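PDB 6O38: acinetobacter secreted protease CpaA from Acinetobacter nosocomialis M2, which probably cleaves proteins as a zinc-dependent metalloprotease, exported through the type II secretion system and bound by its chaperone CpaB. Local coordinates for residues Asp289-Ile294 and Val308-Asn314; Trp315-Leu321 and Ala339-Ala345. All coordinates share one frame; numbering follows the deposited sequence.

Contact 1. Residues Asp289-Ile294 and Val308-Asn314; sequences DSTATI and VKLSTSN
Asn314 reaches across to Ala292 and ties the loop 289-294 to the end of the strand carrying Val308 to Leu310. Its CG sits between the backbone N and the carbonyl carbon (chi1 63°), which turns the amide back over its own segment and into the curve of the loop. From CB outward, the side chain first meets the carbonyl O of Ala292, 3.3 Å from CB. CG comes next, 3.6 Å from the methyl CD1 of Ile294 and near the O of Ser290. OD1 faces the backbone N of Ser311, a bond modelled too short to be trusted in detail. ND2 ends the chain with a bond to each segment: 3.1 Å to Ala292 O, which lies in the amide plane, and 2.9 Å to Lys309 O, tilted from it by 17°. An amide suits this place because ND2 can donate to a main-chain carbonyl of each segment at once.

Beside it, the hydroxyl OG of Ser311 donates to a lone pair of Ser290 O (2.7 Å), pinning the type I turn from Asp289 to Ala292. On the buried side, CD1 of Ile294 touches both CG1 of Val308 and CD2 of Leu310, 3.6 Å from each. On the outer side the aliphatic part of Lys309 runs past CA of Asp289, and its NZ makes a long, weak ion pair with Glu103 of the chaperone CpaB. The arrangement is a side-chain-bonded loop closing the end of a parallel strand pair, 277-288 with 305-310, in the StcE-type beta-sandwich region.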
loop_
_atom_site.group_PDB
_atom_site.type_symbol
_atom_site.label_atom_id
_atom_site.label_comp_id
_atom_site.label_asym_id
_atom_site.label_seq_id
_atom_site.Cartn_x
_atom_site.Cartn_y
_atom_site.Cartn_z
ATOM N N ASP A 289 -14.818 7.818 14.414
ATOM C CA ASP A 289 -15.510 6.885 13.540
ATOM C C ASP A 289 -17.015 6.899 13.805
ATOM O O ASP A 289 -17.521 7.623 14.666
ATOM C CB ASP A 289 -14.924 5.479 13.690
ATOM C CG ASP A 289 -14.969 4.964 15.120
ATOM O OD1 ASP A 289 -15.598 5.611 15.983
ATOM O OD2 ASP A 289 -14.372 3.897 15.382
ATOM N N SER A 290 -17.741 6.077 13.044
ATOM C CA SER A 290 -19.200 6.106 13.030
ATOM C C SER A 290 -19.830 5.668 14.347
ATOM O O SER A 290 -21.039 5.854 14.521
ATOM C CB SER A 290 -19.722 5.227 11.893
ATOM O OG SER A 290 -19.202 3.913 11.983
ATOM N N THR A 291 -19.057 5.094 15.268
ATOM C CA THR A 291 -19.577 4.701 16.571
ATOM C C THR A 291 -19.190 5.665 17.685
ATOM O O THR A 291 -19.730 5.555 18.791
ATOM C CB THR A 291 -19.101 3.288 16.933
ATOM O OG1 THR A 291 -17.672 3.224 16.846
ATOM C CG2 THR A 291 -19.710 2.263 15.988
ATOM N N ALA A 292 -18.280 6.597 17.425
ATOM C CA ALA A 292 -17.842 7.558 18.424
ATOM C C ALA A 292 -18.662 8.842 18.336
ATOM O O ALA A 292 -19.232 9.179 17.297
ATOM C CB ALA A 292 -16.355 7.873 18.255
ATOM N N THR A 293 -18.713 9.560 19.456
ATOM C CA THR A 293 -19.432 10.825 19.505
ATOM C C THR A 293 -18.654 11.912 18.772
ATOM O O THR A 293 -17.440 12.051 18.937
ATOM C CB THR A 293 -19.672 11.242 20.955
ATOM O OG1 THR A 293 -20.354 10.189 21.645
ATOM C CG2 THR A 293 -20.513 12.509 21.018
ATOM N N ILE A 294 -19.366 12.685 17.963
ATOM C CA ILE A 294 -18.794 13.772 17.175
ATOM C C ILE A 294 -19.192 15.087 17.834
ATOM O O ILE A 294 -20.388 15.335 18.035
ATOM C CB ILE A 294 -19.270 13.723 15.715
ATOM C CG1 ILE A 294 -18.830 12.413 15.059
ATOM C CG2 ILE A 294 -18.740 14.919 14.940
ATOM C CD1 ILE A 294 -19.468 12.161 13.714
ATOM N N VAL A 308 -13.673 12.674 10.100
ATOM C CA VAL A 308 -14.905 12.552 10.870
ATOM C C VAL A 308 -15.872 11.681 10.081
ATOM O O VAL A 308 -16.090 11.917 8.887
ATOM C CB VAL A 308 -15.527 13.928 11.166
ATOM C CG1 VAL A 308 -16.826 13.762 11.931
ATOM C CG2 VAL A 308 -14.541 14.792 11.938
ATOM N N LYS A 309 -16.453 10.683 10.746
ATOM C CA LYS A 309 -17.326 9.698 10.108
ATOM C C LYS A 309 -18.735 9.837 10.678
ATOM O O LYS A 309 -19.033 9.324 11.763
ATOM C CB LYS A 309 -16.782 8.286 10.313
ATOM C CG LYS A 309 -15.496 8.007 9.555
ATOM C CD LYS A 309 -15.160 6.526 9.553
ATOM C CE LYS A 309 -13.703 6.287 9.189
ATOM N NZ LYS A 309 -13.384 4.837 9.062
ATOM N N LEU A 310 -19.602 10.523 9.937
ATOM C CA LEU A 310 -20.988 10.706 10.344
ATOM C C LEU A 310 -21.810 9.464 10.029
ATOM O O LEU A 310 -21.690 8.879 8.950
ATOM C CB LEU A 310 -21.596 11.922 9.646
ATOM C CG LEU A 310 -21.186 13.302 10.157
ATOM C CD1 LEU A 310 -21.468 14.362 9.106
ATOM C CD2 LEU A 310 -21.919 13.623 11.447
ATOM N N SER A 311 -22.651 9.067 10.981
ATOM C CA SER A 311 -23.553 7.937 10.811
ATOM C C SER A 311 -24.895 8.294 11.435
ATOM O O SER A 311 -25.098 9.406 11.931
ATOM C CB SER A 311 -22.972 6.662 11.434
ATOM O OG SER A 311 -22.996 6.729 12.849
ATOM N N THR A 312 -25.823 7.336 11.404
ATOM C CA THR A 312 -27.137 7.562 11.996
ATOM C C THR A 312 -27.045 7.689 13.514
ATOM O O THR A 312 -27.776 8.478 14.123
ATOM C CB THR A 312 -28.088 6.429 11.605
ATOM O OG1 THR A 312 -28.206 6.375 10.178
ATOM C CG2 THR A 312 -29.468 6.643 12.212
ATOM N N SER A 313 -26.137 6.937 14.138
ATOM C CA SER A 313 -26.041 6.907 15.592
ATOM C C SER A 313 -25.214 8.049 16.168
ATOM O O SER A 313 -25.274 8.279 17.381
ATOM C CB SER A 313 -25.455 5.568 16.050
ATOM O OG SER A 313 -24.198 5.323 15.439
ATOM N N ASN A 314 -24.448 8.771 15.343
ATOM C CA ASN A 314 -23.688 9.923 15.816
ATOM C C ASN A 314 -23.984 11.173 14.995
ATOM O O ASN A 314 -23.177 12.108 14.988
ATOM C CB ASN A 314 -22.182 9.632 15.818
ATOM C CG ASN A 314 -21.623 9.366 14.426
ATOM O OD1 ASN A 314 -22.324 9.481 13.420
ATOM N ND2 ASN A 314 -20.345 9.011 14.369
#

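Contact 2. Residues Trp315-Leu321 and Ala339-Ala345; sequences WQPTLQL and ADTYINA
Main-chain bonds between Pro317-Leu321 and Tyr342-Asn344 form a regular parallel ladder. Tyr342 N donates to Pro317 O (3.0 Å), and Leu319 uses both its polar groups, its N meeting Tyr342 O (2.7 Å) and its O receiving Asn344 N (2.9 Å). Leu321 N closes the series on Asn344 O at 2.8 Å.

Side chains bond to main chain before the ladder begins. Thr341 OG1 donates to Gln316 O (2.7 Å); threonine suits the place because its methyl CG2 meanwhile packs on CG of Leu319. The indole of Trp315, with CG anti to the backbone N (chi1 175°), sends NE1 to Asp340 O at 3.1 Å; this oxygen lies near the ring plane, while the donor stands above the carbonyl plane. One ring face carries CB of Ala339.

Apolar contacts fill the buried face. Leu319 and Ile343 lie side by side, CB to CD1 3.6 Å, and Leu321 crosses Ile343 at about a right angle, CG to CG2 3.8 Å. On the other face, with Thr318 and Tyr342, Gln320 and Asn344 also cross at about a right angle, OE1 of Gln320 against CB of Asn344, their amide planes 23° apart. This is the parallel pair, strand 318-320 beside central strand 341-344, of a small mixed three-stranded sheet in an StcE-type beta-sandwich domain.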
loop_
_atom_site.group_PDB
_atom_site.type_symbol
_atom_site.label_atom_id
_atom_site.label_comp_id
_atom_site.label_asym_id
_atom_site.label_seq_id
_atom_site.Cartn_x
_atom_site.Cartn_y
_atom_site.Cartn_z
ATOM N N TRP A 315 -25.118 11.199 14.297
ATOM C CA TRP A 315 -25.448 12.310 13.417
ATOM C C TRP A 315 -25.473 13.631 14.177
ATOM O O TRP A 315 -25.869 13.701 15.344
ATOM C CB TRP A 315 -26.801 12.070 12.744
ATOM C CG TRP A 315 -27.263 13.221 11.906
ATOM C CD1 TRP A 315 -26.828 13.552 10.657
ATOM C CD2 TRP A 315 -28.248 14.199 12.260
ATOM N NE1 TRP A 315 -27.482 14.674 10.210
ATOM C CE2 TRP A 315 -28.359 15.091 11.176
ATOM C CE3 TRP A 315 -29.047 14.406 13.388
ATOM C CZ2 TRP A 315 -29.238 16.172 11.185
ATOM C CZ3 TRP A 315 -29.918 15.481 13.397
ATOM C CH2 TRP A 315 -30.007 16.350 12.303
ATOM N N GLN A 316 -25.046 14.688 13.492
ATOM C CA GLN A 316 -25.018 16.033 14.032
ATOM C C GLN A 316 -25.599 16.987 12.998
ATOM O O GLN A 316 -25.274 16.887 11.809
ATOM C CB GLN A 316 -23.584 16.455 14.389
ATOM C CG GLN A 316 -23.487 17.469 15.513
ATOM C CD GLN A 316 -23.794 16.864 16.869
ATOM O OE1 GLN A 316 -24.907 16.982 17.378
ATOM N NE2 GLN A 316 -22.803 16.205 17.459
ATOM N N PRO A 317 -26.470 17.913 13.411
ATOM C CA PRO A 317 -27.071 18.821 12.419
ATOM C C PRO A 317 -26.076 19.800 11.825
ATOM O O PRO A 317 -26.135 20.079 10.621
ATOM C CB PRO A 317 -28.169 19.530 13.224
ATOM C CG PRO A 317 -27.684 19.475 14.634
ATOM C CD PRO A 317 -26.996 18.146 14.767
ATOM N N THR A 318 -25.163 20.334 12.633
ATOM C CA THR A 318 -24.154 21.274 12.169
ATOM C C THR A 318 -22.797 20.883 12.733
ATOM O O THR A 318 -22.693 20.382 13.856
ATOM C CB THR A 318 -24.477 22.724 12.577
ATOM O OG1 THR A 318 -24.381 22.857 14.001
ATOM C CG2 THR A 318 -25.876 23.122 12.128
ATOM N N LEU A 319 -21.754 21.115 11.939
ATOM C CA LEU A 319 -20.379 20.890 12.365
ATOM C C LEU A 319 -19.569 22.149 12.108
ATOM O O LEU A 319 -19.658 22.741 11.027
ATOM C CB LEU A 319 -19.745 19.700 11.638
ATOM C CG LEU A 319 -20.253 18.305 12.002
ATOM C CD1 LEU A 319 -19.490 17.245 11.225
ATOM C CD2 LEU A 319 -20.128 18.070 13.498
ATOM N N GLN A 320 -18.780 22.549 13.098
ATOM C CA GLN A 320 -17.888 23.694 12.984
ATOM C C GLN A 320 -16.470 23.179 12.774
ATOM O O GLN A 320 -15.954 22.419 13.600
ATOM C CB GLN A 320 -17.965 24.567 14.237
ATOM C CG GLN A 320 -17.166 25.861 14.166
ATOM C CD GLN A 320 -17.881 26.952 13.389
ATOM O OE1 GLN A 320 -19.026 26.783 12.967
ATOM N NE2 GLN A 320 -17.208 28.082 13.201
ATOM N N LEU A 321 -15.852 23.583 11.665
ATOM C CA LEU A 321 -14.480 23.189 11.395
ATOM C C LEU A 321 -13.562 23.731 12.492
ATOM O O LEU A 321 -13.889 24.731 13.139
ATOM C CB LEU A 321 -14.047 23.698 10.021
ATOM C CG LEU A 321 -14.710 22.976 8.844
ATOM C CD1 LEU A 321 -14.243 23.542 7.513
ATOM C CD2 LEU A 321 -14.441 21.478 8.915
ATOM N N ALA A 339 -29.826 12.075 6.899
ATOM C CA ALA A 339 -30.016 13.518 6.874
ATOM C C ALA A 339 -28.702 14.236 6.594
ATOM O O ALA A 339 -27.615 13.720 6.870
ATOM C CB ALA A 339 -30.603 14.008 8.199
ATOM N N ASP A 340 -28.815 15.442 6.041
ATOM C CA ASP A 340 -27.644 16.249 5.738
ATOM C C ASP A 340 -27.031 16.819 7.014
ATOM O O ASP A 340 -27.655 16.862 8.078
ATOM C CB ASP A 340 -28.003 17.392 4.789
ATOM C CG ASP A 340 -28.408 16.906 3.413
ATOM O OD1 ASP A 340 -28.349 15.683 3.169
ATOM O OD2 ASP A 340 -28.782 17.753 2.575
ATOM N N THR A 341 -25.784 17.267 6.891
ATOM C CA THR A 341 -25.072 17.941 7.966
ATOM C C THR A 341 -24.419 19.193 7.404
ATOM O O THR A 341 -23.717 19.126 6.390
ATOM C CB THR A 341 -24.015 17.029 8.599
ATOM O OG1 THR A 341 -24.663 15.968 9.314
ATOM C CG2 THR A 341 -23.129 17.817 9.555
ATOM N N TYR A 342 -24.652 20.327 8.057
ATOM C CA TYR A 342 -24.066 21.583 7.615
ATOM C C TYR A 342 -22.663 21.747 8.183
ATOM O O TYR A 342 -22.391 21.377 9.329
ATOM C CB TYR A 342 -24.950 22.758 8.031
ATOM C CG TYR A 342 -26.300 22.760 7.355
ATOM C CD1 TYR A 342 -26.437 23.176 6.036
ATOM C CD2 TYR A 342 -27.438 22.340 8.030
ATOM C CE1 TYR A 342 -27.669 23.177 5.410
ATOM C CE2 TYR A 342 -28.676 22.337 7.412
ATOM C CZ TYR A 342 -28.785 22.756 6.102
ATOM O OH TYR A 342 -30.014 22.757 5.482
ATOM N N ILE A 343 -21.768 22.300 7.367
ATOM C CA ILE A 343 -20.375 22.513 7.736
ATOM C C ILE A 343 -20.104 24.009 7.695
ATOM O O ILE A 343 -20.435 24.677 6.709
ATOM C CB ILE A 343 -19.415 21.762 6.795
ATOM C CG1 ILE A 343 -19.779 20.278 6.726
ATOM C CG2 ILE A 343 -17.975 21.936 7.254
ATOM C CD1 ILE A 343 -19.689 19.565 8.050
ATOM N N ASN A 344 -19.505 24.533 8.763
ATOM C CA ASN A 344 -19.243 25.958 8.879
ATOM C C ASN A 344 -17.811 26.192 9.340
ATOM O O ASN A 344 -17.176 25.322 9.942
ATOM C CB ASN A 344 -20.223 26.635 9.848
ATOM C CG ASN A 344 -21.658 26.561 9.370
ATOM O OD1 ASN A 344 -22.058 27.284 8.457
ATOM N ND2 ASN A 344 -22.443 25.683 9.985
ATOM N N ALA A 345 -17.315 27.392 9.048
ATOM C CA ALA A 345 -15.987 27.817 9.464
ATOM C C ALA A 345 -16.046 29.281 9.872
ATOM O O ALA A 345 -17.000 29.996 9.556
ATOM C CB ALA A 345 -14.948 27.607 8.356
#

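Both contacts are partly buried and share an apolar link: CG2 of Ile294 meets CD2 of Leu319 at 3.7 Å. Leu310 also packs against Thr341, its CD1 beside the hydroxyl OG1, so the loop, strand 305-310 and the three-stranded sheet close on one another. Asn314 and Trp315 are consecutive, which makes the end of contact 1 the start of contact 2. Their polar chemistry differs with place. In contact 1 an irregular loop is tied mainly by side-chain bonds from an amide and a hydroxyl to main-chain carbonyls; in contact 2 main-chain bonds do most of the work. Contact 1 also borders the chaperone, where Ser290 packs on Glu105 of CpaB, whereas CpaB does not touch contact 2.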